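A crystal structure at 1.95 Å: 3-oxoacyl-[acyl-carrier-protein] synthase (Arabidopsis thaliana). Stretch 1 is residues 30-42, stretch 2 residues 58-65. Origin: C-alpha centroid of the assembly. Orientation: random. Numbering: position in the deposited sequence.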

ATOM      1  N   CYS A  30     -17.494 -24.571   5.858  1.00 24.19           N
ATOM      2  CA  CYS A  30     -17.078 -23.898   4.631  1.00 24.26           C
ATOM      3  C   CYS A  30     -18.004 -22.721   4.335  1.00 24.14           C
ATOM      4  O   CYS A  30     -19.231 -22.856   4.395  1.00 24.21           O
ATOM      5  CB  CYS A  30     -17.090 -24.894   3.471  1.00 24.23           C
ATOM      6  SG  CYS A  30     -16.560 -24.226   1.891  1.00 25.19           S
ATOM      7  N   GLY A  31     -17.414 -21.568   4.021  1.00 23.96           N
ATOM      8  CA  GLY A  31     -18.181 -20.345   3.789  1.00 23.67           C
ATOM      9  C   GLY A  31     -18.503 -20.035   2.337  1.00 23.70           C
ATOM     10  O   GLY A  31     -19.018 -18.953   2.037  1.00 23.67           O
ATOM     11  N   ILE A  32     -18.210 -20.978   1.439  1.00 23.40           N
ATOM     12  CA  ILE A  32     -18.432 -20.791   0.000  1.00 23.26           C
ATOM     13  C   ILE A  32     -19.876 -21.105  -0.407  1.00 23.20           C
ATOM     14  O   ILE A  32     -20.445 -22.115   0.015  1.00 23.17           O
ATOM     15  CB  ILE A  32     -17.486 -21.689  -0.857  1.00 23.33           C
ATOM     16  CG1 ILE A  32     -16.022 -21.620  -0.380  1.00 23.89           C
ATOM     17  CG2 ILE A  32     -17.658 -21.400  -2.363  1.00 23.03           C
ATOM     18  CD1 ILE A  32     -15.275 -20.369  -0.717  1.00 25.16           C
ATOM     19  N   ARG A  33     -20.452 -20.238  -1.238  1.00 23.13           N
ATOM     20  CA  ARG A  33     -21.759 -20.484  -1.847  1.00 23.16           C
ATOM     21  C   ARG A  33     -21.788 -19.984  -3.290  1.00 23.12           C
ATOM     22  O   ARG A  33     -20.871 -19.295  -3.731  1.00 23.20           O
ATOM     23  CB  ARG A  33     -22.886 -19.846  -1.028  1.00 23.13           C
ATOM     24  CG  ARG A  33     -22.841 -18.323  -0.935  1.00 22.95           C
ATOM     25  CD  ARG A  33     -24.179 -17.779  -0.455  1.00 22.58           C
ATOM     26  NE  ARG A  33     -24.147 -16.336  -0.220  1.00 22.47           N
ATOM     27  CZ  ARG A  33     -24.280 -15.411  -1.169  1.00 22.60           C
ATOM     28  NH1 ARG A  33     -24.445 -15.764  -2.440  1.00 21.37           N
ATOM     29  NH2 ARG A  33     -24.235 -14.125  -0.845  1.00 22.12           N
ATOM     30  N   GLY A  34     -22.840 -20.344  -4.020  1.00 23.20           N
ATOM     31  CA  GLY A  34     -23.021 -19.879  -5.396  1.00 23.40           C
ATOM     32  C   GLY A  34     -23.371 -18.402  -5.478  1.00 23.50           C
ATOM     33  O   GLY A  34     -24.026 -17.856  -4.582  1.00 23.30           O
ATOM     34  N   LEU A  35     -22.922 -17.754  -6.550  1.00 23.64           N
ATOM     35  CA  LEU A  35     -23.231 -16.348  -6.805  1.00 23.86           C
ATOM     36  C   LEU A  35     -24.690 -16.141  -7.189  1.00 23.99           C
ATOM     37  O   LEU A  35     -25.296 -16.993  -7.835  1.00 24.14           O
ATOM     38  CB  LEU A  35     -22.353 -15.794  -7.931  1.00 23.99           C
ATOM     39  CG  LEU A  35     -20.928 -15.285  -7.701  1.00 24.20           C
ATOM     40  CD1 LEU A  35     -20.438 -14.623  -8.976  1.00 23.76           C
ATOM     41  CD2 LEU A  35     -20.838 -14.309  -6.540  1.00 24.35           C
ATOM     42  N   THR A  36     -25.243 -15.000  -6.782  1.00 24.19           N
ATOM     43  CA  THR A  36     -26.556 -14.546  -7.242  1.00 24.47           C
ATOM     44  C   THR A  36     -26.393 -13.176  -7.904  1.00 24.50           C
ATOM     45  O   THR A  36     -25.288 -12.626  -7.923  1.00 24.53           O
ATOM     46  CB  THR A  36     -27.572 -14.431  -6.087  1.00 24.52           C
ATOM     47  OG1 THR A  36     -27.181 -13.368  -5.213  1.00 24.82           O
ATOM     48  CG2 THR A  36     -27.661 -15.730  -5.296  1.00 24.94           C
ATOM     49  N   LEU A  37     -27.486 -12.626  -8.435  1.00 24.58           N
ATOM     50  CA  LEU A  37     -27.468 -11.293  -9.051  1.00 24.50           C
ATOM     51  C   LEU A  37     -27.116 -10.183  -8.054  1.00 24.47           C
ATOM     52  O   LEU A  37     -26.433  -9.222  -8.411  1.00 24.30           O
ATOM     53  CB  LEU A  37     -28.804 -10.979  -9.736  1.00 24.52           C
ATOM     54  CG  LEU A  37     -29.189 -11.756 -10.999  1.00 24.52           C
ATOM     55  CD1 LEU A  37     -30.544 -11.293 -11.503  1.00 24.64           C
ATOM     56  CD2 LEU A  37     -28.138 -11.613 -12.091  1.00 24.26           C
ATOM     57  N   ASP A  38     -27.586 -10.328  -6.815  1.00 24.48           N
ATOM     58  CA  ASP A  38     -27.314  -9.362  -5.746  1.00 24.79           C
ATOM     59  C   ASP A  38     -25.826  -9.245  -5.424  1.00 24.57           C
ATOM     60  O   ASP A  38     -25.352  -8.188  -4.997  1.00 24.72           O
ATOM     61  CB  ASP A  38     -28.086  -9.732  -4.474  1.00 25.12           C
ATOM     62  CG  ASP A  38     -29.581  -9.478  -4.595  1.00 26.38           C
ATOM     63  OD1 ASP A  38     -30.365 -10.238  -3.986  1.00 27.73           O
ATOM     64  OD2 ASP A  38     -29.980  -8.521  -5.291  1.00 28.47           O
ATOM     65  N   ASP A  39     -25.095 -10.335  -5.641  1.00 24.20           N
ATOM     66  CA  ASP A  39     -23.670 -10.403  -5.323  1.00 24.00           C
ATOM     67  C   ASP A  39     -22.790  -9.590  -6.280  1.00 23.82           C
ATOM     68  O   ASP A  39     -21.617  -9.347  -5.990  1.00 24.02           O
ATOM     69  CB  ASP A  39     -23.212 -11.864  -5.283  1.00 23.94           C
ATOM     70  CG  ASP A  39     -23.978 -12.692  -4.259  1.00 24.12           C
ATOM     71  OD1 ASP A  39     -24.377 -12.142  -3.208  1.00 23.97           O
ATOM     72  OD2 ASP A  39     -24.175 -13.900  -4.503  1.00 24.05           O
ATOM     73  N   LEU A  40     -23.361  -9.169  -7.406  1.00 23.53           N
ATOM     74  CA  LEU A  40     -22.642  -8.376  -8.408  1.00 23.31           C
ATOM     75  C   LEU A  40     -22.351  -6.953  -7.933  1.00 23.20           C
ATOM     76  O   LEU A  40     -21.475  -6.277  -8.482  1.00 23.02           O
ATOM     77  CB  LEU A  40     -23.436  -8.316  -9.718  1.00 23.38           C
ATOM     78  CG  LEU A  40     -23.798  -9.609 -10.457  1.00 23.61           C
ATOM     79  CD1 LEU A  40     -24.877  -9.331 -11.493  1.00 24.31           C
ATOM     80  CD2 LEU A  40     -22.583 -10.236 -11.112  1.00 23.95           C
ATOM     81  N   LYS A  41     -23.097  -6.516  -6.913  1.00 22.96           N
ATOM     82  CA  LYS A  41     -23.052  -5.146  -6.379  1.00 23.04           C
ATOM     83  C   LYS A  41     -23.433  -4.105  -7.436  1.00 22.55           C
ATOM     84  O   LYS A  41     -22.855  -3.018  -7.480  1.00 22.81           O
ATOM     85  CB  LYS A  41     -21.681  -4.813  -5.755  1.00 23.30           C
ATOM     86  CG  LYS A  41     -21.172  -5.791  -4.694  1.00 25.08           C
ATOM     87  CD  LYS A  41     -22.115  -5.920  -3.497  1.00 27.71           C
ATOM     88  CE  LYS A  41     -21.549  -6.873  -2.444  1.00 29.79           C
ATOM     89  NZ  LYS A  41     -21.209  -8.244  -2.983  1.00 30.72           N
ATOM     90  N   MET A  42     -24.412  -4.443  -8.274  1.00 21.93           N
ATOM     91  CA  MET A  42     -24.819  -3.588  -9.390  1.00 21.35           C
ATOM     92  C   MET A  42     -26.212  -2.976  -9.212  1.00 20.98           C
ATOM     93  O   MET A  42     -27.007  -2.945 -10.151  1.00 20.88           O
ATOM     94  CB  MET A  42     -24.741  -4.368 -10.708  1.00 21.39           C
ATOM     95  CG  MET A  42     -23.325  -4.616 -11.202  1.00 21.33           C
ATOM     96  SD  MET A  42     -23.250  -5.729 -12.623  1.00 22.38           S
ATOM     97  CE  MET A  42     -24.184  -4.819 -13.854  1.00 21.22           C
TER
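Stretch 2, residues 58-65: SSKVAAFV

Stretch 2 lies beside stretch 1 as an antiparallel partner. Its strand, residues 61-63, pairs with strand 32-34. The strand directions differ by 143°, and the axes approach to 4.6 Å. Together the stretches bury 536 Å², both sides summed.

Cys 30 does not reach stretch 2. Its SG accepts a weak hydrogen bond from Ile 32 N at 3.7 Å.

At Gly 31 the two backbones are joined through water 1. The water donates to Gly 31 O at 2.5 Å and accepts from Phe 64 N at 3.2 Å. Gly 31 O also takes a CA-H...O contact from Ala 63 CA at 3.4 Å.

Ile 32 faces Ala 63 as a non-hydrogen-bonded pair, CA to CA 4.2 Å. Its side chain shares a face of the sheet with those of Val 61 and Ala 63. Ile 32 CD1 lies 3.4 Å from Ala 63 CB, and Ile 32 CG2 lies 4.0 Å from Val 61 CB.

Arg 33 and Ala 62 form the hydrogen-bonded pair. Arg 33 N donates to Ala 62 O at 2.9 Å, and Ala 62 N donates to Arg 33 O at 3.0 Å. Both bonds are nearly straight. The Arg 33 side chain is on the face that carries Ala 62 CB. Its guanidinium lies flat on the Phe 64 ring, with centres 3.7 Å apart and planes at 3°. This places the charge over the ring face, a cation-pi contact.

Gly 34 pairs with Val 61, CA to CA 4.4 Å, without hydrogen bonds between them. Gly 34 CA instead makes a CA-H...O contact with Lys 60 O at 3.3 Å.

Leu 35 follows the strand, yet its N still donates to Lys 60 O at 2.7 Å. Its CD2 is 4.0 Å from Ala 62 CB and 3.6 Å from Phe 64 CZ, the latter contact at the ring edge.

Thr 36 points away from stretch 2. Its N donates to Asp 39 OD2 at 2.7 Å. Leu 37 and Asp 38 do not touch stretch 2.

Asp 39 lies in the 3-10 segment 38-40. Its OD2 forms a salt bridge with Arg 33 NH1 at 2.8 Å, and its OD1 accepts from Arg 33 NH2 at 3.1 Å. Asp 39 CG also lies 3.3 Å from Phe 64 CZ.

Leu 40 does not touch stretch 2. Lys 41 NZ reaches the Phe 64 ring edge, 4.4 Å from Phe 64 CE2. Met 42 is out of reach.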

ATOM      1  N   SER A  58     -17.286 -16.648 -15.533  1.00 19.38           N
ATOM      2  CA  SER A  58     -16.854 -18.043 -15.551  1.00 19.48           C
ATOM      3  C   SER A  58     -16.962 -18.666 -14.161  1.00 19.27           C
ATOM      4  O   SER A  58     -17.421 -19.800 -14.011  1.00 19.20           O
ATOM      5  CB  SER A  58     -15.418 -18.140 -16.059  1.00 19.37           C
ATOM      6  OG  SER A  58     -15.349 -17.794 -17.430  1.00 21.16           O
ATOM      7  N   SER A  59     -16.540 -17.910 -13.152  1.00 19.07           N
ATOM      8  CA  SER A  59     -16.598 -18.351 -11.769  1.00 18.95           C
ATOM      9  C   SER A  59     -17.860 -17.816 -11.109  1.00 18.91           C
ATOM     10  O   SER A  59     -18.060 -16.604 -11.044  1.00 19.00           O
ATOM     11  CB  SER A  59     -15.366 -17.856 -11.016  1.00 18.95           C
ATOM     12  OG  SER A  59     -15.330 -18.359  -9.693  1.00 19.11           O
ATOM     13  N   LYS A  60     -18.707 -18.723 -10.626  1.00 18.80           N
ATOM     14  CA  LYS A  60     -19.984 -18.349 -10.012  1.00 18.72           C
ATOM     15  C   LYS A  60     -20.073 -18.823  -8.560  1.00 18.80           C
ATOM     16  O   LYS A  60     -21.148 -19.197  -8.073  1.00 18.80           O
ATOM     17  CB  LYS A  60     -21.164 -18.877 -10.840  1.00 18.62           C
ATOM     18  CG  LYS A  60     -21.254 -18.286 -12.256  1.00 18.53           C
ATOM     19  CD  LYS A  60     -22.492 -18.778 -12.978  1.00 18.84           C
ATOM     20  CE  LYS A  60     -22.610 -18.187 -14.377  1.00 19.61           C
ATOM     21  NZ  LYS A  60     -21.673 -18.820 -15.352  1.00 20.20           N
ATOM     22  N   VAL A  61     -18.927 -18.804  -7.881  1.00 18.87           N
ATOM     23  CA  VAL A  61     -18.827 -19.166  -6.461  1.00 18.54           C
ATOM     24  C   VAL A  61     -17.989 -18.126  -5.723  1.00 18.65           C
ATOM     25  O   VAL A  61     -17.079 -17.528  -6.302  1.00 18.66           O
ATOM     26  CB  VAL A  61     -18.231 -20.599  -6.237  1.00 18.55           C
ATOM     27  CG1 VAL A  61     -19.164 -21.679  -6.786  1.00 18.17           C
ATOM     28  CG2 VAL A  61     -16.830 -20.735  -6.851  1.00 18.50           C
ATOM     29  N   ALA A  62     -18.310 -17.899  -4.450  1.00 18.57           N
ATOM     30  CA  ALA A  62     -17.567 -16.950  -3.625  1.00 18.62           C
ATOM     31  C   ALA A  62     -17.835 -17.197  -2.145  1.00 18.87           C
ATOM     32  O   ALA A  62     -18.814 -17.856  -1.789  1.00 18.95           O
ATOM     33  CB  ALA A  62     -17.917 -15.507  -4.009  1.00 18.54           C
ATOM     34  N   ALA A  63     -16.958 -16.671  -1.293  1.00 19.04           N
ATOM     35  CA  ALA A  63     -17.100 -16.818   0.152  1.00 19.36           C
ATOM     36  C   ALA A  63     -17.463 -15.484   0.784  1.00 19.42           C
ATOM     37  O   ALA A  63     -16.673 -14.544   0.755  1.00 19.37           O
ATOM     38  CB  ALA A  63     -15.826 -17.360   0.746  1.00 19.45           C
ATOM     39  N   PHE A  64     -18.657 -15.422   1.371  1.00 19.85           N
ATOM     40  CA  PHE A  64     -19.247 -14.164   1.823  1.00 20.04           C
ATOM     41  C   PHE A  64     -19.276 -14.017   3.337  1.00 20.24           C
ATOM     42  O   PHE A  64     -19.580 -14.968   4.058  1.00 20.29           O
ATOM     43  CB  PHE A  64     -20.692 -14.043   1.318  1.00 20.18           C
ATOM     44  CG  PHE A  64     -20.817 -13.935  -0.176  1.00 20.27           C
ATOM     45  CD1 PHE A  64     -20.950 -15.077  -0.959  1.00 20.21           C
ATOM     46  CD2 PHE A  64     -20.829 -12.691  -0.796  1.00 20.41           C
ATOM     47  CE1 PHE A  64     -21.077 -14.985  -2.345  1.00 20.24           C
ATOM     48  CE2 PHE A  64     -20.958 -12.587  -2.177  1.00 20.71           C
ATOM     49  CZ  PHE A  64     -21.078 -13.740  -2.953  1.00 20.63           C
ATOM     50  N   VAL A  65     -18.990 -12.808   3.808  1.00 20.37           N
ATOM     51  CA  VAL A  65     -19.240 -12.447   5.199  1.00 20.54           C
ATOM     52  C   VAL A  65     -20.755 -12.461   5.441  1.00 20.72           C
ATOM     53  O   VAL A  65     -21.503 -11.849   4.677  1.00 20.48           O
ATOM     54  CB  VAL A  65     -18.668 -11.043   5.519  1.00 20.50           C
ATOM     55  CG1 VAL A  65     -19.230 -10.508   6.836  1.00 20.25           C
ATOM     56  CG2 VAL A  65     -17.143 -11.075   5.539  1.00 20.52           C
TER
HETATM   57  O   HOH W   1     -21.025 -17.444   2.163  1.00 30.06           O